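Local coordinates for protein serine proteinase inhibitor 1 (Myxoma virus, PDB 6BJ5) that inhibits serine endopeptidases as a poxviral member of the serpin family and is important in virulence, at residues D31-F35 with V253-L259. Numbering follows the deposited sequence.
Sequences DNVVF and VESVLDL. With NAG (2-acetamido-2-deoxy-beta-D-glucopyranose), chain G.
V253 meets 31-35 with both of its methyls: CG1 lies 3.5 Å from V34 CG1, while CG2 comes within 3.8 Å of N32 CB, the N32 and V253 side chains crossing at roughly a right angle, whereas V34 meets V253 obliquely. Two residues on, S255 supplies the polar link. Its hydroxyl, held anti to its own carbonyl carbon (chi1 -73°), accepts a hydrogen bond from the backbone of V34, N to OG 3.1 Å and fairly straight at 162°. A side chain thus satisfies a main-chain N-H in a buried place, and S255 CB also packs on V34 CG2 at 3.7 Å. L257 then divides its methyls: CD1 approaches F35 CD1 (3.8 Å) obliquely to the ring, and CD2 reaches V33 CG1 at 4.2 Å. L259 CD2 extends the apolar seam to F35 CE1, also at 4.2 Å. With 71° between the axes at a closest approach of 5.9 Å, the strands pack across one another instead of pairing edge to edge. This puts 33-35 over a face of the large serpin beta-sheet, where 253-258 is bonded through its backbone to strand 293-302. Helix 23-26 flanks V33, F35, L257 and L259, and L40 of helix 37-49 touches both F35 and L259; strand 33-35 itself pairs antiparallel with a strand of a second chain, probably the C-terminal part of the same serpin.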
loop_
_atom_site.group_PDB
_atom_site.type_symbol
_atom_site.label_atom_id
_atom_site.label_comp_id
_atom_site.label_asym_id
_atom_site.label_seq_id
_atom_site.Cartn_x
_atom_site.Cartn_y
_atom_site.Cartn_z
ATOM N N ASP A 31 14.085 -9.448 -1.615
ATOM C CA ASP A 31 13.696 -8.390 -2.531
ATOM C C ASP A 31 13.191 -7.185 -1.747
ATOM O O ASP A 31 13.027 -7.221 -0.521
ATOM C CB ASP A 31 12.632 -8.920 -3.500
ATOM C CG ASP A 31 12.469 -8.070 -4.726
ATOM O OD1 ASP A 31 13.177 -7.052 -4.840
ATOM O OD2 ASP A 31 11.644 -8.443 -5.591
ATOM N N ASN A 32 12.940 -6.112 -2.479
ATOM C CA ASN A 32 12.339 -4.911 -1.927
ATOM C C ASN A 32 10.857 -4.921 -2.310
ATOM O O ASN A 32 10.511 -5.042 -3.493
ATOM C CB ASN A 32 13.026 -3.669 -2.474
ATOM C CG ASN A 32 14.484 -3.539 -2.041
ATOM O OD1 ASN A 32 15.258 -2.893 -2.720
ATOM N ND2 ASN A 32 14.862 -4.165 -0.947
ATOM N N VAL A 33 9.984 -4.829 -1.318
ATOM C CA VAL A 33 8.551 -4.874 -1.559
ATOM C C VAL A 33 7.920 -3.630 -0.961
ATOM O O VAL A 33 8.248 -3.246 0.167
ATOM C CB VAL A 33 7.923 -6.138 -0.954
ATOM C CG1 VAL A 33 6.420 -6.165 -1.213
ATOM C CG2 VAL A 33 8.606 -7.373 -1.499
ATOM N N VAL A 34 7.028 -3.001 -1.720
ATOM C CA VAL A 34 6.233 -1.872 -1.260
ATOM C C VAL A 34 4.759 -2.217 -1.436
ATOM O O VAL A 34 4.367 -2.967 -2.337
ATOM C CB VAL A 34 6.604 -0.573 -2.000
ATOM C CG1 VAL A 34 8.065 -0.252 -1.762
ATOM C CG2 VAL A 34 6.339 -0.722 -3.478
ATOM N N PHE A 35 3.932 -1.661 -0.568
ATOM C CA PHE A 35 2.561 -2.132 -0.464
ATOM C C PHE A 35 1.686 -0.995 0.054
ATOM O O PHE A 35 2.165 -0.079 0.731
ATOM C CB PHE A 35 2.526 -3.342 0.478
ATOM C CG PHE A 35 1.177 -3.893 0.737
ATOM C CD1 PHE A 35 0.378 -4.352 -0.290
ATOM C CD2 PHE A 35 0.689 -3.925 2.036
ATOM C CE1 PHE A 35 -0.884 -4.884 -0.025
ATOM C CE2 PHE A 35 -0.537 -4.424 2.306
ATOM C CZ PHE A 35 -1.339 -4.915 1.261
ATOM N N VAL A 253 11.303 2.015 -5.335
ATOM C CA VAL A 253 10.867 0.625 -5.442
ATOM C C VAL A 253 9.498 0.572 -6.106
ATOM O O VAL A 253 8.610 1.381 -5.801
ATOM C CB VAL A 253 10.829 -0.074 -4.065
ATOM C CG1 VAL A 253 10.278 -1.479 -4.189
ATOM C CG2 VAL A 253 12.216 -0.127 -3.488
ATOM N N GLU A 254 9.341 -0.373 -7.028
ATOM C CA GLU A 254 8.059 -0.671 -7.636
ATOM C C GLU A 254 7.784 -2.157 -7.471
ATOM O O GLU A 254 8.666 -2.996 -7.691
ATOM C CB GLU A 254 8.017 -0.296 -9.128
ATOM C CG GLU A 254 6.630 -0.493 -9.764
ATOM C CD GLU A 254 6.573 -0.126 -11.241
ATOM O OE1 GLU A 254 6.350 1.065 -11.545
ATOM O OE2 GLU A 254 6.737 -1.025 -12.097
ATOM N N SER A 255 6.551 -2.469 -7.087
ATOM C CA SER A 255 6.132 -3.823 -6.751
ATOM C C SER A 255 4.802 -4.088 -7.428
ATOM O O SER A 255 3.894 -3.256 -7.351
ATOM C CB SER A 255 6.006 -4.011 -5.233
ATOM O OG SER A 255 7.272 -4.070 -4.609
ATOM N N VAL A 256 4.690 -5.240 -8.088
ATOM C CA VAL A 256 3.442 -5.686 -8.703
ATOM C C VAL A 256 3.036 -6.968 -8.002
ATOM O O VAL A 256 3.659 -8.018 -8.211
ATOM C CB VAL A 256 3.595 -5.913 -10.203
ATOM C CG1 VAL A 256 2.325 -6.528 -10.750
ATOM C CG2 VAL A 256 3.921 -4.588 -10.891
ATOM N N LEU A 257 1.968 -6.900 -7.210
ATOM C CA LEU A 257 1.625 -7.940 -6.249
ATOM C C LEU A 257 0.298 -8.569 -6.614
ATOM O O LEU A 257 -0.649 -7.867 -6.986
ATOM C CB LEU A 257 1.526 -7.373 -4.833
ATOM C CG LEU A 257 2.746 -6.612 -4.304
ATOM C CD1 LEU A 257 2.493 -6.034 -2.924
ATOM C CD2 LEU A 257 3.969 -7.506 -4.309
ATOM N N ASP A 258 0.249 -9.899 -6.517
ATOM C CA ASP A 258 -0.981 -10.669 -6.668
ATOM C C ASP A 258 -1.474 -11.048 -5.281
ATOM O O ASP A 258 -0.826 -11.837 -4.582
ATOM C CB ASP A 258 -0.758 -11.926 -7.501
ATOM C CG ASP A 258 -2.051 -12.654 -7.817
ATOM O OD1 ASP A 258 -3.066 -12.443 -7.116
ATOM O OD2 ASP A 258 -2.033 -13.472 -8.760
ATOM N N LEU A 259 -2.634 -10.525 -4.904
ATOM C CA LEU A 259 -3.096 -10.650 -3.532
ATOM C C LEU A 259 -4.177 -11.702 -3.334
ATOM O O LEU A 259 -4.670 -11.844 -2.211
ATOM C CB LEU A 259 -3.612 -9.292 -3.046
ATOM C CG LEU A 259 -2.676 -8.118 -3.295
ATOM C CD1 LEU A 259 -3.425 -6.862 -2.899
ATOM C CD2 LEU A 259 -1.426 -8.253 -2.434
HETATM C C1 NAG G . 11.698 -13.111 -2.989
HETATM C C2 NAG G . 10.519 -13.546 -3.854
HETATM C C3 NAG G . 10.949 -13.834 -5.286
HETATM C C4 NAG G . 11.755 -12.666 -5.832
HETATM C C5 NAG G . 12.911 -12.344 -4.896
HETATM C C6 NAG G . 13.724 -11.167 -5.421
HETATM C C7 NAG G . 9.032 -15.473 -3.947
HETATM C C8 NAG G . 9.012 -16.925 -3.570
HETATM N N2 NAG G . 9.887 -14.714 -3.266
HETATM O O3 NAG G . 9.794 -14.037 -6.107
HETATM O O4 NAG G . 12.265 -12.999 -7.127
HETATM O O5 NAG G . 12.416 -12.034 -3.593
HETATM O O6 NAG G . 14.125 -11.427 -6.771
HETATM O O7 NAG G . 8.312 -15.019 -4.820
#